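Local coordinates for PTS EIIA type-4 domain-containing protein (Streptococcus agalactiae NEM316, PDB 4TKZ) that probably relays phosphoryl groups as a cytoplasmic EIIA component of a mannose/fructose-type sugar phosphotransferase system, at residues Met95-Glu98 against Ala99-Arg103; Ile117-Ser120 against His121-Ile124; Ser40-Asp43 against Val44-Ala47; Asn34-Ala37 against Gly38-Ser41; Ser74-Ser77 against Val78-Asp82. All coordinates share one frame; numbering follows the deposited sequence.

Contact 1: residues Met95-Glu98 against Ala99-Arg103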
loop_
_atom_site.group_PDB
_atom_site.type_symbol
_atom_site.label_atom_id
_atom_site.label_comp_id
_atom_site.label_asym_id
_atom_site.label_seq_id
_atom_site.Cartn_x
_atom_site.Cartn_y
_atom_site.Cartn_z
ATOM N N MET A 95 -3.809 -5.063 -4.627
ATOM C CA MET A 95 -4.508 -4.286 -5.654
ATOM C C MET A 95 -3.652 -4.232 -6.917
ATOM O O MET A 95 -4.130 -4.497 -8.027
ATOM C CB MET A 95 -4.797 -2.874 -5.133
ATOM C CG MET A 95 -5.675 -2.053 -6.038
ATOM S SD MET A 95 -5.994 -0.434 -5.337
ATOM C CE MET A 95 -7.208 -0.839 -4.085
ATOM N N LEU A 96 -2.370 -3.928 -6.738
ATOM C CA LEU A 96 -1.448 -3.793 -7.867
ATOM C C LEU A 96 -1.191 -5.115 -8.574
ATOM O O LEU A 96 -1.225 -5.195 -9.805
ATOM C CB LEU A 96 -0.115 -3.192 -7.403
ATOM C CG LEU A 96 0.926 -2.951 -8.494
ATOM C CD1 LEU A 96 0.352 -2.145 -9.681
ATOM C CD2 LEU A 96 2.124 -2.231 -7.887
ATOM N N MET A 97 -0.923 -6.160 -7.801
ATOM C CA MET A 97 -0.631 -7.448 -8.413
ATOM C C MET A 97 -1.840 -7.964 -9.197
ATOM O O MET A 97 -1.695 -8.493 -10.299
ATOM C CB MET A 97 -0.180 -8.462 -7.356
ATOM C CG MET A 97 1.177 -8.149 -6.698
ATOM S SD MET A 97 2.545 -7.864 -7.849
ATOM C CE MET A 97 2.529 -9.416 -8.753
ATOM N N GLU A 98 -3.034 -7.781 -8.650
ATOM C CA GLU A 98 -4.239 -8.256 -9.332
ATOM C C GLU A 98 -4.448 -7.543 -10.660
ATOM O O GLU A 98 -4.769 -8.173 -11.673
ATOM C CB GLU A 98 -5.482 -8.067 -8.460
ATOM C CG GLU A 98 -6.692 -8.856 -8.985
ATOM C CD GLU A 98 -6.465 -10.366 -8.902
ATOM O OE1 GLU A 98 -6.595 -10.916 -7.798
ATOM O OE2 GLU A 98 -6.155 -10.998 -9.936
ATOM N N ALA A 99 -4.266 -6.228 -10.658
ATOM C CA ALA A 99 -4.453 -5.459 -11.883
ATOM C C ALA A 99 -3.475 -5.944 -12.951
ATOM O O ALA A 99 -3.858 -6.179 -14.105
ATOM C CB ALA A 99 -4.283 -3.967 -11.620
ATOM N N VAL A 100 -2.219 -6.118 -12.550
ATOM C CA VAL A 100 -1.171 -6.547 -13.468
ATOM C C VAL A 100 -1.426 -7.962 -13.986
ATOM O O VAL A 100 -1.376 -8.220 -15.189
ATOM C CB VAL A 100 0.205 -6.490 -12.788
ATOM C CG1 VAL A 100 1.257 -7.240 -13.619
ATOM C CG2 VAL A 100 0.624 -5.041 -12.542
ATOM N N LEU A 101 -1.715 -8.881 -13.078
ATOM C CA LEU A 101 -1.860 -10.279 -13.478
ATOM C C LEU A 101 -3.186 -10.607 -14.175
ATOM O O LEU A 101 -3.292 -11.623 -14.860
ATOM C CB LEU A 101 -1.632 -11.202 -12.280
ATOM C CG LEU A 101 -0.207 -11.199 -11.725
ATOM C CD1 LEU A 101 -0.162 -11.925 -10.389
ATOM C CD2 LEU A 101 0.769 -11.828 -12.722
ATOM N N SER A 102 -4.192 -9.751 -14.025
ATOM C CA SER A 102 -5.508 -10.067 -14.582
ATOM C C SER A 102 -5.957 -9.185 -15.747
ATOM O O SER A 102 -6.911 -9.530 -16.449
ATOM C CB SER A 102 -6.579 -10.054 -13.485
ATOM O OG SER A 102 -6.478 -11.196 -12.654
ATOM N N ARG A 103 -5.290 -8.054 -15.957
ATOM C CA ARG A 103 -5.752 -7.101 -16.976
ATOM C C ARG A 103 -5.796 -7.712 -18.377
ATOM O O ARG A 103 -6.622 -7.322 -19.218
ATOM C CB ARG A 103 -4.880 -5.850 -16.987
ATOM C CG ARG A 103 -3.417 -6.111 -17.315
ATOM C CD ARG A 103 -2.645 -4.805 -17.325
ATOM N NE ARG A 103 -1.202 -5.019 -17.381
ATOM C CZ ARG A 103 -0.330 -4.048 -17.625
ATOM N NH1 ARG A 103 -0.765 -2.808 -17.833
ATOM N NH2 ARG A 103 0.962 -4.312 -17.666
#

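Contact 2: residues Ile117-Ser120 against His121-Ile124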
loop_
_atom_site.group_PDB
_atom_site.type_symbol
_atom_site.label_atom_id
_atom_site.label_comp_id
_atom_site.label_asym_id
_atom_site.label_seq_id
_atom_site.Cartn_x
_atom_site.Cartn_y
_atom_site.Cartn_z
ATOM N N ILE A 117 -10.716 -4.929 -6.708
ATOM C CA ILE A 117 -11.270 -4.519 -5.422
ATOM C C ILE A 117 -11.365 -5.699 -4.468
ATOM O O ILE A 117 -10.981 -5.619 -3.290
ATOM C CB ILE A 117 -12.691 -3.953 -5.607
ATOM C CG1 ILE A 117 -12.655 -2.637 -6.381
ATOM C CG2 ILE A 117 -13.369 -3.764 -4.252
ATOM C CD1 ILE A 117 -11.851 -1.571 -5.702
ATOM N N THR A 118 -11.905 -6.792 -4.984
ATOM C CA THR A 118 -12.064 -8.011 -4.202
ATOM C C THR A 118 -10.724 -8.456 -3.642
ATOM O O THR A 118 -10.604 -8.715 -2.439
ATOM C CB THR A 118 -12.660 -9.135 -5.064
ATOM O OG1 THR A 118 -13.993 -8.777 -5.454
ATOM C CG2 THR A 118 -12.676 -10.457 -4.299
ATOM N N SER A 119 -9.714 -8.537 -4.507
ATOM C CA SER A 119 -8.392 -8.989 -4.080
ATOM C C SER A 119 -7.774 -8.031 -3.065
ATOM O O SER A 119 -7.088 -8.468 -2.141
ATOM C CB SER A 119 -7.465 -9.178 -5.285
ATOM O OG SER A 119 -7.822 -10.331 -6.032
ATOM N N SER A 120 -8.022 -6.733 -3.240
ATOM C CA SER A 120 -7.490 -5.713 -2.340
ATOM C C SER A 120 -7.976 -5.956 -0.920
ATOM O O SER A 120 -7.200 -5.907 0.044
ATOM C CB SER A 120 -7.894 -4.302 -2.812
ATOM O OG SER A 120 -7.508 -4.094 -4.152
ATOM N N HIS A 121 -9.263 -6.251 -0.802
ATOM C CA HIS A 121 -9.884 -6.532 0.480
ATOM C C HIS A 121 -9.421 -7.877 1.034
ATOM O O HIS A 121 -9.120 -7.999 2.221
ATOM C CB HIS A 121 -11.404 -6.554 0.320
ATOM C CG HIS A 121 -12.025 -5.196 0.250
ATOM N ND1 HIS A 121 -12.068 -4.349 1.334
ATOM C CD2 HIS A 121 -12.645 -4.546 -0.762
ATOM C CE1 HIS A 121 -12.683 -3.229 0.990
ATOM N NE2 HIS A 121 -13.035 -3.321 -0.280
ATOM N N GLU A 122 -9.374 -8.886 0.172
ATOM C CA GLU A 122 -8.992 -10.223 0.600
ATOM C C GLU A 122 -7.543 -10.276 1.065
ATOM O O GLU A 122 -7.148 -11.193 1.787
ATOM C CB GLU A 122 -9.240 -11.235 -0.528
ATOM C CG GLU A 122 -10.715 -11.444 -0.837
ATOM C CD GLU A 122 -10.953 -12.406 -1.977
ATOM O OE1 GLU A 122 -10.157 -12.402 -2.937
ATOM O OE2 GLU A 122 -11.944 -13.165 -1.912
ATOM N N GLY A 123 -6.750 -9.293 0.655
ATOM C CA GLY A 123 -5.338 -9.255 1.006
ATOM C C GLY A 123 -5.049 -8.699 2.393
ATOM O O GLY A 123 -3.920 -8.781 2.881
ATOM N N ILE A 124 -6.064 -8.112 3.018
ATOM C CA ILE A 124 -5.937 -7.556 4.365
ATOM C C ILE A 124 -6.283 -8.641 5.367
ATOM O O ILE A 124 -7.447 -9.001 5.534
ATOM C CB ILE A 124 -6.885 -6.358 4.563
ATOM C CG1 ILE A 124 -6.527 -5.245 3.579
ATOM C CG2 ILE A 124 -6.787 -5.816 5.990
ATOM C CD1 ILE A 124 -7.583 -4.132 3.494
#

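Contact 3: residues Ser40-Asp43 against Val44-Ala47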
loop_
_atom_site.group_PDB
_atom_site.type_symbol
_atom_site.label_atom_id
_atom_site.label_comp_id
_atom_site.label_asym_id
_atom_site.label_seq_id
_atom_site.Cartn_x
_atom_site.Cartn_y
_atom_site.Cartn_z
ATOM N N SER A 40 2.589 20.820 -6.584
ATOM C CA SER A 40 1.243 21.321 -6.424
ATOM C C SER A 40 0.255 20.299 -6.957
ATOM O O SER A 40 0.631 19.336 -7.632
ATOM C CB SER A 40 1.061 22.621 -7.209
ATOM O OG SER A 40 1.020 22.352 -8.601
ATOM N N SER A 41 -1.016 20.524 -6.654
ATOM C CA SER A 41 -2.087 19.710 -7.209
ATOM C C SER A 41 -2.093 19.799 -8.739
ATOM O O SER A 41 -2.273 18.793 -9.426
ATOM C CB SER A 41 -3.429 20.137 -6.608
ATOM O OG SER A 41 -4.505 19.427 -7.176
ATOM N N ASN A 42 -1.887 20.996 -9.284
ATOM C CA ASN A 42 -1.862 21.126 -10.736
ATOM C C ASN A 42 -0.726 20.308 -11.366
ATOM O O ASN A 42 -0.879 19.778 -12.471
ATOM C CB ASN A 42 -1.800 22.603 -11.170
ATOM C CG ASN A 42 -2.113 22.792 -12.646
ATOM O OD1 ASN A 42 -1.215 22.998 -13.463
ATOM N ND2 ASN A 42 -3.390 22.698 -12.996
ATOM N N ASP A 43 0.396 20.191 -10.661
ATOM C CA ASP A 43 1.531 19.409 -11.152
ATOM C C ASP A 43 1.121 17.953 -11.367
ATOM O O ASP A 43 1.477 17.331 -12.376
ATOM C CB ASP A 43 2.697 19.463 -10.165
ATOM C CG ASP A 43 3.372 20.811 -10.130
ATOM O OD1 ASP A 43 3.303 21.536 -11.146
ATOM O OD2 ASP A 43 3.981 21.135 -9.085
ATOM N N VAL A 44 0.366 17.420 -10.408
ATOM C CA VAL A 44 -0.194 16.075 -10.517
ATOM C C VAL A 44 -1.160 15.986 -11.689
ATOM O O VAL A 44 -1.147 15.011 -12.444
ATOM C CB VAL A 44 -0.952 15.673 -9.241
ATOM C CG1 VAL A 44 -1.465 14.248 -9.364
ATOM C CG2 VAL A 44 -0.052 15.789 -8.043
ATOM N N ARG A 45 -2.001 17.007 -11.846
ATOM C CA ARG A 45 -2.961 17.017 -12.940
ATOM C C ARG A 45 -2.261 16.998 -14.289
ATOM O O ARG A 45 -2.677 16.272 -15.189
ATOM C CB ARG A 45 -3.877 18.239 -12.860
ATOM C CG ARG A 45 -4.878 18.311 -13.998
ATOM C CD ARG A 45 -5.905 19.388 -13.714
ATOM N NE ARG A 45 -6.704 19.715 -14.885
ATOM C CZ ARG A 45 -7.950 19.301 -15.081
ATOM N NH1 ARG A 45 -8.604 19.667 -16.176
ATOM N NH2 ARG A 45 -8.551 18.540 -14.175
ATOM N N VAL A 46 -1.197 17.790 -14.415
ATOM C CA VAL A 46 -0.437 17.887 -15.662
ATOM C C VAL A 46 0.178 16.539 -15.987
ATOM O O VAL A 46 0.103 16.061 -17.124
ATOM C CB VAL A 46 0.675 18.951 -15.557
ATOM C CG1 VAL A 46 1.682 18.797 -16.686
ATOM C CG2 VAL A 46 0.061 20.351 -15.618
ATOM N N ALA A 47 0.774 15.926 -14.974
ATOM C CA ALA A 47 1.404 14.627 -15.151
ATOM C C ALA A 47 0.391 13.574 -15.587
ATOM O O ALA A 47 0.649 12.791 -16.513
ATOM C CB ALA A 47 2.114 14.198 -13.880
HETATM O O HOH W 1 -4.351 21.768 -15.112
#

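Contact 4: residues Asn34-Ala37 against Gly38-Ser41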
loop_
_atom_site.group_PDB
_atom_site.type_symbol
_atom_site.label_atom_id
_atom_site.label_comp_id
_atom_site.label_asym_id
_atom_site.label_seq_id
_atom_site.Cartn_x
_atom_site.Cartn_y
_atom_site.Cartn_z
ATOM N N ASN A 34 4.931 10.264 -8.662
ATOM C CA ASN A 34 5.289 10.539 -7.281
ATOM C C ASN A 34 4.903 11.953 -6.856
ATOM O O ASN A 34 5.487 12.926 -7.330
ATOM C CB ASN A 34 6.792 10.315 -7.065
ATOM C CG ASN A 34 7.229 8.895 -7.396
ATOM O OD1 ASN A 34 7.037 7.977 -6.603
ATOM N ND2 ASN A 34 7.835 8.717 -8.564
ATOM N N PHE A 35 3.923 12.057 -5.963
ATOM C CA PHE A 35 3.473 13.346 -5.446
ATOM C C PHE A 35 4.372 13.755 -4.291
ATOM O O PHE A 35 4.048 13.528 -3.125
ATOM C CB PHE A 35 2.017 13.259 -4.983
ATOM C CG PHE A 35 1.453 14.559 -4.470
ATOM C CD1 PHE A 35 1.697 15.756 -5.140
ATOM C CD2 PHE A 35 0.659 14.581 -3.333
ATOM C CE1 PHE A 35 1.166 16.958 -4.678
ATOM C CE2 PHE A 35 0.118 15.774 -2.857
ATOM C CZ PHE A 35 0.376 16.973 -3.533
ATOM N N ILE A 36 5.500 14.370 -4.627
ATOM C CA ILE A 36 6.530 14.657 -3.635
ATOM C C ILE A 36 6.398 16.070 -3.081
ATOM O O ILE A 36 5.658 16.899 -3.619
ATOM C CB ILE A 36 7.940 14.471 -4.228
ATOM C CG1 ILE A 36 8.187 15.497 -5.336
ATOM C CG2 ILE A 36 8.126 13.045 -4.760
ATOM C CD1 ILE A 36 9.591 15.487 -5.873
ATOM N N ALA A 37 7.112 16.340 -1.992
ATOM C CA ALA A 37 7.117 17.667 -1.395
ATOM C C ALA A 37 7.577 18.684 -2.421
ATOM O O ALA A 37 8.581 18.481 -3.107
ATOM C CB ALA A 37 8.018 17.708 -0.179
ATOM N N GLY A 38 6.825 19.773 -2.525
ATOM C CA GLY A 38 7.122 20.823 -3.479
ATOM C C GLY A 38 6.143 20.827 -4.635
ATOM O O GLY A 38 5.953 21.853 -5.289
ATOM N N MET A 39 5.519 19.680 -4.892
ATOM C CA MET A 39 4.567 19.576 -5.993
ATOM C C MET A 39 3.197 20.123 -5.631
ATOM O O MET A 39 2.703 19.922 -4.515
ATOM C CB MET A 39 4.414 18.128 -6.447
ATOM C CG MET A 39 5.438 17.683 -7.456
ATOM S SD MET A 39 5.247 15.912 -7.750
ATOM C CE MET A 39 3.781 15.886 -8.768
ATOM N N SER A 40 2.589 20.820 -6.584
ATOM C CA SER A 40 1.243 21.321 -6.424
ATOM C C SER A 40 0.255 20.299 -6.957
ATOM O O SER A 40 0.631 19.336 -7.632
ATOM C CB SER A 40 1.061 22.621 -7.209
ATOM O OG SER A 40 1.020 22.352 -8.601
ATOM N N SER A 41 -1.016 20.524 -6.654
ATOM C CA SER A 41 -2.087 19.710 -7.209
ATOM C C SER A 41 -2.093 19.799 -8.739
ATOM O O SER A 41 -2.273 18.793 -9.426
ATOM C CB SER A 41 -3.429 20.137 -6.608
ATOM O OG SER A 41 -4.505 19.427 -7.176
HETATM O O HOH W 2 3.469 18.452 -2.305
#

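Contact 5: residues Ser74-Ser77 against Val78-Asp82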
loop_
_atom_site.group_PDB
_atom_site.type_symbol
_atom_site.label_atom_id
_atom_site.label_comp_id
_atom_site.label_asym_id
_atom_site.label_seq_id
_atom_site.Cartn_x
_atom_site.Cartn_y
_atom_site.Cartn_z
ATOM N N SER A 74 -9.709 11.622 -9.800
ATOM C CA SER A 74 -11.154 11.516 -9.906
ATOM C C SER A 74 -11.733 12.626 -10.778
ATOM O O SER A 74 -12.617 12.374 -11.597
ATOM C CB SER A 74 -11.794 11.580 -8.519
ATOM O OG SER A 74 -11.502 10.409 -7.780
ATOM N N ALA A 75 -11.225 13.842 -10.592
ATOM C CA ALA A 75 -11.708 15.021 -11.326
ATOM C C ALA A 75 -11.443 14.895 -12.814
ATOM O O ALA A 75 -12.253 15.321 -13.645
ATOM C CB ALA A 75 -11.048 16.281 -10.792
ATOM N N LEU A 76 -10.293 14.326 -13.149
ATOM C CA LEU A 76 -9.894 14.184 -14.534
ATOM C C LEU A 76 -10.622 13.024 -15.198
ATOM O O LEU A 76 -10.842 13.045 -16.404
ATOM C CB LEU A 76 -8.382 14.000 -14.635
ATOM C CG LEU A 76 -7.783 14.236 -16.019
ATOM C CD1 LEU A 76 -7.986 15.693 -16.458
ATOM C CD2 LEU A 76 -6.304 13.863 -16.026
ATOM N N SER A 77 -11.001 12.014 -14.411
ATOM C CA SER A 77 -11.615 10.804 -14.958
ATOM C C SER A 77 -12.972 11.044 -15.627
ATOM O O SER A 77 -13.463 10.180 -16.345
ATOM C CB SER A 77 -11.800 9.753 -13.864
ATOM O OG SER A 77 -12.859 10.132 -13.004
ATOM N N VAL A 78 -13.581 12.197 -15.385
ATOM C CA VAL A 78 -14.906 12.465 -15.951
ATOM C C VAL A 78 -14.864 13.473 -17.097
ATOM O O VAL A 78 -15.910 13.972 -17.530
ATOM C CB VAL A 78 -15.896 12.956 -14.873
ATOM C CG1 VAL A 78 -15.971 11.975 -13.723
ATOM C CG2 VAL A 78 -15.487 14.328 -14.355
ATOM N N GLU A 79 -13.670 13.767 -17.601
ATOM C CA GLU A 79 -13.513 14.860 -18.566
ATOM C C GLU A 79 -13.319 14.386 -19.999
ATOM O O GLU A 79 -13.412 15.175 -20.944
ATOM C CB GLU A 79 -12.332 15.738 -18.178
ATOM C CG GLU A 79 -12.481 16.452 -16.861
ATOM C CD GLU A 79 -11.754 17.760 -16.877
ATOM O OE1 GLU A 79 -12.190 18.645 -17.641
ATOM O OE2 GLU A 79 -10.746 17.898 -16.152
ATOM N N TYR A 80 -13.033 13.100 -20.158
ATOM C CA TYR A 80 -12.840 12.521 -21.476
ATOM C C TYR A 80 -14.045 11.660 -21.848
ATOM O O TYR A 80 -14.373 10.697 -21.153
ATOM C CB TYR A 80 -11.571 11.668 -21.501
ATOM C CG TYR A 80 -10.301 12.376 -21.082
ATOM C CD1 TYR A 80 -9.967 12.510 -19.738
ATOM C CD2 TYR A 80 -9.420 12.880 -22.029
ATOM C CE1 TYR A 80 -8.801 13.134 -19.350
ATOM C CE2 TYR A 80 -8.244 13.498 -21.652
ATOM C CZ TYR A 80 -7.939 13.621 -20.312
ATOM O OH TYR A 80 -6.764 14.240 -19.938
ATOM N N THR A 81 -14.686 12.010 -22.957
ATOM C CA THR A 81 -15.886 11.325 -23.437
ATOM C C THR A 81 -15.683 9.844 -23.713
ATOM O O THR A 81 -16.504 9.006 -23.322
ATOM C CB THR A 81 -16.397 11.995 -24.729
ATOM O OG1 THR A 81 -16.752 13.350 -24.447
ATOM C CG2 THR A 81 -17.611 11.267 -25.277
ATOM N N ASP A 82 -14.587 9.512 -24.386
ATOM C CA ASP A 82 -14.408 8.140 -24.845
ATOM C C ASP A 82 -13.322 7.352 -24.124
ATOM O O ASP A 82 -13.058 6.206 -24.477
ATOM C CB ASP A 82 -14.185 8.106 -26.356
ATOM C CG ASP A 82 -15.451 8.415 -27.130
ATOM O OD1 ASP A 82 -16.497 7.795 -26.833
ATOM O OD2 ASP A 82 -15.399 9.289 -28.021
#

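Contact 1: residues Met95-Glu98 against Ala99-Arg103
Leu96 and Val100 meet one helical turn apart on the buried face of helix 93-102, where Leu96 CD1 comes within 4.1 Å of Val100 CG2. The same valine methyl also leans over the backbone, 3.3 Å from Leu96 O, so the packing here is against peptide as well as side chain. It can do so because CG2 stands beside the valine's own backbone N, while CG1 takes the position anti to it (chi1 167°). The backbone carries regular i to i+4 bonds; the one from Leu101 N to Met97 O is the shortest of the main-chain set at 2.8 Å.

The solvent side lies at the exposed Leu101, where a single terminal methyl makes the contact. Met97, bent at both chi2 and chi3, lies side by side with that leucine, and its CE approaches Leu101 CD1 at 4.0 Å. The two side chains point the same way.

Polar chemistry is gathered at Glu98 and Ser102. Glu98 sends CG anti to the backbone N (chi1 -166°) and then folds back at chi2, which brings OE2 to the hydroxyl of Ser102. Ser102 OG donates to OE2 at 2.7 Å, meeting it on the anti side and 18° out of the carboxylate plane. Ser102 N closes the same turn by donating to Glu98 O.

Leu96 and Val100 face helix 12-24 and strand 3-9, Met97 rests on helix 12-24, Ala99 packs on strands 3-9 and 57-62, and Met95 and Ser102 touch helix 110-122, Met95 also packing on Ile124 of the second subunit.

Contact 2: residues Ile117-Ser120 against His121-Ile124
With Ile117 CG1 anti to the carbonyl carbon (chi1 -67°), the CG2 branch is left anti to the backbone N, where it reaches the ring of His121, whose own CG stands anti to its carbonyl carbon (chi1 -78°). The two side chains run alongside one another, and Ile117 CG2 arrives at the edge of the imidazole, in its plane, 3.6 Å from His121 CD2. His121 CD2 also lies 3.2 Å from Ile117 O, the carbonyl that accepts the histidine's own backbone N.

A second parallel pair follows on the exposed side. Thr118 CG2 lies against the carboxylate of Glu122, 3.5 Å from OE1, and Glu122 CG covers Thr118 O at 3.2 Å; the threonine hydroxyl turns instead to Asp114 O. Glu122 N donates to that same Thr118 O at 2.9 Å, in the carbonyl plane.

This is the C-terminal end of helix 110-122, where the regular bonding gives out. Gly123 N makes two weak bonds, to Ser119 O and to Ser120 O, and Ile124 N reaches back to His121 O at 3.2 Å as the chain leaves the helix. Ile124 CG1 passes 3.7 Å from Ser120 O.

The helix end also belongs to the dimer interface. His121 ND1 is hydrogen-bonded to ND1 of His121 of the second subunit, the two rings being nearly parallel, and Gly123 O accepts from Ser89 of the second subunit, whose Ile124 packs on Ile117, Ser120 and His121.

Contact 3: residues Ser40-Asp43 against Val44-Ala47
The carboxamide of Asn42 touches Val46 through its oxygen: with CG anti to the backbone N (chi1 -166°), OD1 stands 3.6 Å from Val46 CG2. The other flat group, the carboxylate of Asp43, is approached from above its plane: Ser40 N donates to OD2 at 2.9 Å from a point 42° out of that plane. In return Asp43 N donates to Ser40 OG at 3.1 Å. These reciprocal bonds make a capping box at the N-terminus of helix 41-52, with Ser40 as N-cap, and give Asp43 N, in the first turn, and the N-H of the N-cap residue itself side-chain acceptors. The negative carboxylate at this end probably also suits the helix dipole.

Past the cap the helix settles into regular bonding. Val44 N reaches Ser40 O only weakly, at 3.4 Å, whereas Val46 N to Asn42 O is a firm 2.8 Å.

Arg45 leaves the helix with its chain extended from CG to NE and leads its guanidinium away from Ser40-Asp43; NH1 forms a salt bridge with Glu79, near Leu76 of helix 68-76. A water lies between Arg45 NE, which it meets weakly, and Asn42 ND2, but its implausibly short distance to the amide makes that bond doubtful. On the inner side Val44 packs on Val72 and Phe35, and Ala47 on Ile33 of strand 30-35. Val46 CG2 sits close over the Asn42 carbonyl, 3.3 Å from its O.

Contact 4: residues Asn34-Ala37 against Gly38-Ser41
Apolar packing centres on Met39, whose side chain turns back across the preceding residues. Its CB lies 3.8 Å from Phe35 CD1, while SD is equally far from Ile36 CG1. Phe35 holds CG anti to its backbone N (chi1 -178°), which swings the ring toward Met39.

The sulfur also has polar company. Asn34 O stands only 3.0 Å from Met39 SD, nearly in line with the CG-SD bond (about 160°), an approach consistent with an attractive sulfur-oxygen interaction. From Ile36 N the same sulfur accepts a weak hydrogen bond of 3.5 Å. A ring carbon meets a carbonyl as well, Phe35 CE1 lying 3.3 Å from Met39 O.

Among main-chain bonds, Met39 N donates to Ile36 O at 3.1 Å. A water bridges that oxygen to Met39 O by donating to both, so Ile36 O has two donors.

Gly38 has a positive phi of 107°, as expected at the third position of a type II turn. This backbone shape and the Met39 N to Ile36 O bond define a type II beta turn from Ile36 to Met39, following an inverse gamma turn centred on Phe35. The turns carry the chain from edge strand 30-35, where Phe35 meets the ring of His9, into helix 41-52, as a beta-alpha connection of the parallel sheet.

Contact 5: residues Ser74-Ser77 against Val78-Asp82
Leu76 and Glu79 are the ends of a type I beta turn, closed by Glu79 N donating to Leu76 O at 3.2 Å from well above the carbonyl plane, 56° out of it. The leucine side chain reaches toward Tyr80. With CG anti to its backbone N (chi1 -163°), it meets the edge of the tyrosine ring: Leu76 CG lies in the ring plane, 3.7 Å from Tyr80 CE1. Leu76 O comes to the same edge, 3.5 Å from Tyr80 CD1, so the ring is bordered by both backbone and side chain of one residue.

Glu79 runs at about a right angle to Leu76, and its OE2 passes 3.5 Å from Leu76 CD1 on the way to its stronger partner, Arg45. The aliphatic part of the glutamate, at CG, covers Ala75 O at 3.4 Å.

The turn lies where helix 68-76 unwinds into the loop before strand 84-89. Ala75 O is approached by a second carbon, Val78 CG2, at 3.5 Å. A serine hydroxyl serves another late carbonyl: Ser77 OG, placed between its own backbone N and carbonyl carbon (chi1 73°), donates to Ser74 O at 2.7 Å, while Ser77 N reaches that oxygen only weakly.

Leu76 also packs on Leu48 and Gln49 of helix 41-52, and Tyr80 on Val52 and Ile85. Ser74, Ser77 and Val78 pack against Phe127 of the second subunit.

Overall arrangement
Contact 1 is the buried one, largely apolar and wedged between helices and the parallel sheet; contacts 3 and 4 lie at the surface on the opposite side of the chain's centre, and contacts 2 and 5 are partly buried. Contacts 1 and 2 sit on successive helices that touch through Met95 and Ser120. Contacts 3 and 4 share Ser40 and Ser41, turn running straight into helix cap, with Val44 packed on Phe35 and Met39. Contact 5 joins contact 3 by the only salt bridge between contacts. Helix starts and ends bring polar capping and turn bonds. Contacts 1, 2, 4 and 5 touch the second subunit, contact 1 only through Met95; contact 3 does not.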